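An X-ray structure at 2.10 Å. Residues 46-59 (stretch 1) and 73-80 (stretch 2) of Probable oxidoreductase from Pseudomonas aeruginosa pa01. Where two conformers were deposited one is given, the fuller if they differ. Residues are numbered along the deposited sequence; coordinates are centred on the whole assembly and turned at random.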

# COMPACT_ATOMS: atom_id res chain seq x y z
N GLU B 46 -17.08 29.89 -17.58
CA GLU B 46 -16.31 31.10 -17.27
C GLU B 46 -14.83 30.82 -17.02
O GLU B 46 -13.96 31.52 -17.54
CB GLU B 46 -16.91 31.83 -16.06
CG GLU B 46 -18.27 32.48 -16.36
CD GLU B 46 -18.51 33.86 -15.74
OE1 GLU B 46 -17.70 34.32 -14.88
OE2 GLU B 46 -19.55 34.48 -16.16
N TYR B 47 -14.57 29.81 -16.19
CA TYR B 47 -13.22 29.38 -15.89
C TYR B 47 -13.13 27.86 -15.93
O TYR B 47 -14.01 27.16 -15.43
CB TYR B 47 -12.80 29.85 -14.52
CG TYR B 47 -12.71 31.35 -14.38
CD1 TYR B 47 -11.54 32.03 -14.68
CD2 TYR B 47 -13.81 32.08 -13.95
CE1 TYR B 47 -11.45 33.40 -14.55
CE2 TYR B 47 -13.74 33.45 -13.81
CZ TYR B 47 -12.56 34.11 -14.12
OH TYR B 47 -12.47 35.46 -13.99
N LEU B 48 -12.04 27.36 -16.51
CA LEU B 48 -11.77 25.93 -16.60
C LEU B 48 -10.52 25.55 -15.86
O LEU B 48 -9.54 26.29 -15.83
CB LEU B 48 -11.63 25.49 -18.05
CG LEU B 48 -12.84 25.76 -18.94
CD1 LEU B 48 -12.50 25.33 -20.35
CD2 LEU B 48 -14.13 25.10 -18.43
N SER B 49 -10.59 24.40 -15.20
CA SER B 49 -9.46 23.87 -14.45
C SER B 49 -8.56 23.07 -15.39
O SER B 49 -8.99 22.13 -16.04
CB SER B 49 -9.92 22.97 -13.32
OG SER B 49 -8.80 22.36 -12.69
N LEU B 50 -7.30 23.49 -15.47
CA LEU B 50 -6.30 22.71 -16.18
C LEU B 50 -5.52 21.90 -15.14
O LEU B 50 -4.88 22.48 -14.25
CB LEU B 50 -5.39 23.61 -17.02
CG LEU B 50 -5.91 24.00 -18.42
CD1 LEU B 50 -7.36 24.46 -18.42
CD2 LEU B 50 -5.02 25.08 -19.00
N ASP B 51 -5.60 20.57 -15.28
CA ASP B 51 -5.09 19.59 -14.30
C ASP B 51 -4.25 18.51 -14.95
O ASP B 51 -4.61 17.99 -16.00
CB ASP B 51 -6.23 18.80 -13.60
CG ASP B 51 -7.28 19.70 -12.94
OD1 ASP B 51 -6.89 20.57 -12.13
OD2 ASP B 51 -8.51 19.52 -13.19
N PRO B 52 -3.16 18.09 -14.27
CA PRO B 52 -2.33 16.99 -14.81
C PRO B 52 -3.12 15.72 -15.09
O PRO B 52 -2.76 14.97 -16.01
CB PRO B 52 -1.30 16.75 -13.69
CG PRO B 52 -1.21 18.06 -12.98
CD PRO B 52 -2.62 18.60 -13.00
N ALA B 53 -4.17 15.48 -14.31
CA ALA B 53 -5.05 14.32 -14.52
C ALA B 53 -5.63 14.27 -15.93
O ALA B 53 -6.02 13.21 -16.41
CB ALA B 53 -6.17 14.29 -13.48
N MET B 54 -5.65 15.42 -16.60
CA MET B 54 -6.13 15.50 -18.00
C MET B 54 -5.35 14.58 -18.94
O MET B 54 -5.88 14.05 -19.93
CB MET B 54 -6.03 16.92 -18.53
CG MET B 54 -7.17 17.81 -18.08
SD MET B 54 -6.96 19.52 -18.54
CE MET B 54 -8.64 20.09 -18.83
N ARG B 55 -4.08 14.38 -18.63
CA ARG B 55 -3.23 13.47 -19.41
C ARG B 55 -3.75 12.02 -19.35
O ARG B 55 -3.88 11.31 -20.37
CB ARG B 55 -1.77 13.63 -18.95
CG ARG B 55 -0.73 13.22 -20.00
CD ARG B 55 -0.97 13.57 -21.42
NE ARG B 55 -0.23 12.67 -22.31
CZ ARG B 55 -0.62 11.47 -22.75
NH1 ARG B 55 -1.80 10.96 -22.42
NH2 ARG B 55 0.19 10.78 -23.55
N GLY B 56 -4.14 11.59 -18.15
CA GLY B 56 -4.74 10.27 -17.97
C GLY B 56 -6.07 10.14 -18.68
O GLY B 56 -6.39 9.08 -19.23
N TRP B 57 -6.86 11.20 -18.66
CA TRP B 57 -8.20 11.18 -19.28
C TRP B 57 -8.13 11.02 -20.77
O TRP B 57 -9.10 10.57 -21.40
CB TRP B 57 -8.99 12.46 -18.98
CG TRP B 57 -9.14 12.76 -17.52
CD1 TRP B 57 -9.04 11.88 -16.45
CD2 TRP B 57 -9.47 14.05 -16.91
NE1 TRP B 57 -9.25 12.52 -15.27
CE2 TRP B 57 -9.51 13.83 -15.47
CE3 TRP B 57 -9.71 15.33 -17.40
CZ2 TRP B 57 -9.79 14.85 -14.57
CZ3 TRP B 57 -9.99 16.36 -16.49
CH2 TRP B 57 -10.02 16.13 -15.11
N MET B 58 -6.99 11.42 -21.33
CA MET B 58 -6.77 11.29 -22.77
C MET B 58 -6.31 9.89 -23.20
O MET B 58 -6.48 9.51 -24.36
CB MET B 58 -5.73 12.32 -23.23
CG MET B 58 -6.27 13.73 -23.32
SD MET B 58 -5.01 14.92 -23.90
CE MET B 58 -4.14 15.28 -22.38
N ASN B 59 -5.72 9.16 -22.27
CA ASN B 59 -5.22 7.80 -22.53
C ASN B 59 -6.33 6.75 -22.56
O ASN B 59 -7.29 6.83 -21.78
CB ASN B 59 -4.17 7.42 -21.47
CG ASN B 59 -2.83 8.06 -21.70
OD1 ASN B 59 -2.50 8.49 -22.81
ND2 ASN B 59 -2.03 8.12 -20.66
N VAL B 73 -15.94 16.22 -26.80
CA VAL B 73 -15.40 17.42 -26.16
C VAL B 73 -14.48 17.01 -25.02
O VAL B 73 -14.83 16.17 -24.20
CB VAL B 73 -16.52 18.32 -25.62
CG1 VAL B 73 -15.92 19.55 -24.94
CG2 VAL B 73 -17.44 18.72 -26.76
N MET B 74 -13.30 17.61 -24.98
CA MET B 74 -12.33 17.28 -23.95
C MET B 74 -12.89 17.55 -22.54
O MET B 74 -13.54 18.57 -22.30
CB MET B 74 -11.04 18.07 -24.15
CG MET B 74 -9.97 17.80 -23.10
SD MET B 74 -9.54 16.07 -22.90
CE MET B 74 -8.46 16.25 -21.48
N ARG B 75 -12.63 16.62 -21.63
CA ARG B 75 -13.12 16.73 -20.25
C ARG B 75 -12.38 17.83 -19.50
O ARG B 75 -11.17 17.96 -19.59
CB ARG B 75 -12.96 15.39 -19.51
CG ARG B 75 -13.42 15.42 -18.05
CD ARG B 75 -13.39 14.06 -17.35
NE ARG B 75 -14.09 13.05 -18.14
CZ ARG B 75 -13.61 11.88 -18.54
NH1 ARG B 75 -12.37 11.48 -18.21
NH2 ARG B 75 -14.38 11.08 -19.27
N ALA B 76 -13.13 18.63 -18.74
CA ALA B 76 -12.54 19.66 -17.87
C ALA B 76 -13.52 20.05 -16.77
O ALA B 76 -14.70 20.28 -17.05
CB ALA B 76 -12.17 20.89 -18.68
N LEU B 77 -13.02 20.14 -15.56
CA LEU B 77 -13.77 20.73 -14.48
C LEU B 77 -13.76 22.24 -14.69
O LEU B 77 -12.79 22.82 -15.17
CB LEU B 77 -13.17 20.38 -13.11
CG LEU B 77 -13.25 18.90 -12.70
CD1 LEU B 77 -12.43 18.66 -11.43
CD2 LEU B 77 -14.66 18.38 -12.53
N GLY B 78 -14.85 22.88 -14.33
CA GLY B 78 -14.95 24.32 -14.50
C GLY B 78 -15.99 24.96 -13.61
O GLY B 78 -16.76 24.28 -12.95
N VAL B 79 -15.97 26.30 -13.62
CA VAL B 79 -17.02 27.08 -12.99
C VAL B 79 -17.71 27.91 -14.05
O VAL B 79 -17.07 28.47 -14.95
CB VAL B 79 -16.52 28.01 -11.88
CG1 VAL B 79 -16.35 27.21 -10.59
CG2 VAL B 79 -15.21 28.68 -12.25
N GLY B 80 -19.02 27.98 -13.94
CA GLY B 80 -19.82 28.71 -14.91
C GLY B 80 -21.14 29.19 -14.36
O GLY B 80 -21.53 28.83 -13.24

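The contact joins two architectures end to end: a short antiparallel strand pair held by backbone hydrogen bonds, and a helix whose side chains pack on the extended segment leading into the second strand.

The strands, 46-49 and the one around 77-80, run at 166° to each other. Tyr-47 and Val-79 form the hydrogen-bonded pair, with Tyr-47 N to Val-79 O at 3.1 Å and Val-79 N to Tyr-47 O at 2.8 Å. Val-79 O also accepts from Glu-46 N at 3.0 Å, so one carbonyl serves two amides. Further along, Ser-49 N donates to Leu-77 O at 2.7 Å, nearly straight at 172°.

Between these bonded positions Leu-48 faces Gly-78, and their CA atoms come within 4.1 Å. The glycine makes that closeness possible: a CB placed on Gly-78 would lie 2.8 Å from Leu-48 CD2 and 2.9 Å from Tyr-47 O. On the sheet face carrying Tyr-47 and Val-79, the side chains meet at Tyr-47 CB and Val-79 CG2, 3.5 Å apart, while the tyrosine's end leads away.

Beyond the strands, the helix takes over. Trp-57, the residue most covered by the other stretch, offers an indole face to Arg-75. Arg-75 CD lies 4.0 Å from the centroid of the Trp-57 six-membered ring, and Arg-75 CZ 5.0 Å from that of the Trp-57 five-membered ring: CH-pi and cation-pi contacts from one side chain.

Met-74 places its terminal methyl against the helix. Met-74 CE lies 3.9 Å from Met-54 CB and 3.8 Å from Met-58 CG, and sits at the edge of the Trp-57 ring. Met-54 reciprocates, placing its CE 3.6 Å from Ala-76 CB. Backbone hydrogen bonds hold the strands in the observed register, while Met-54, Trp-57 and Met-58 pack against Met-74, Arg-75 and Ala-76.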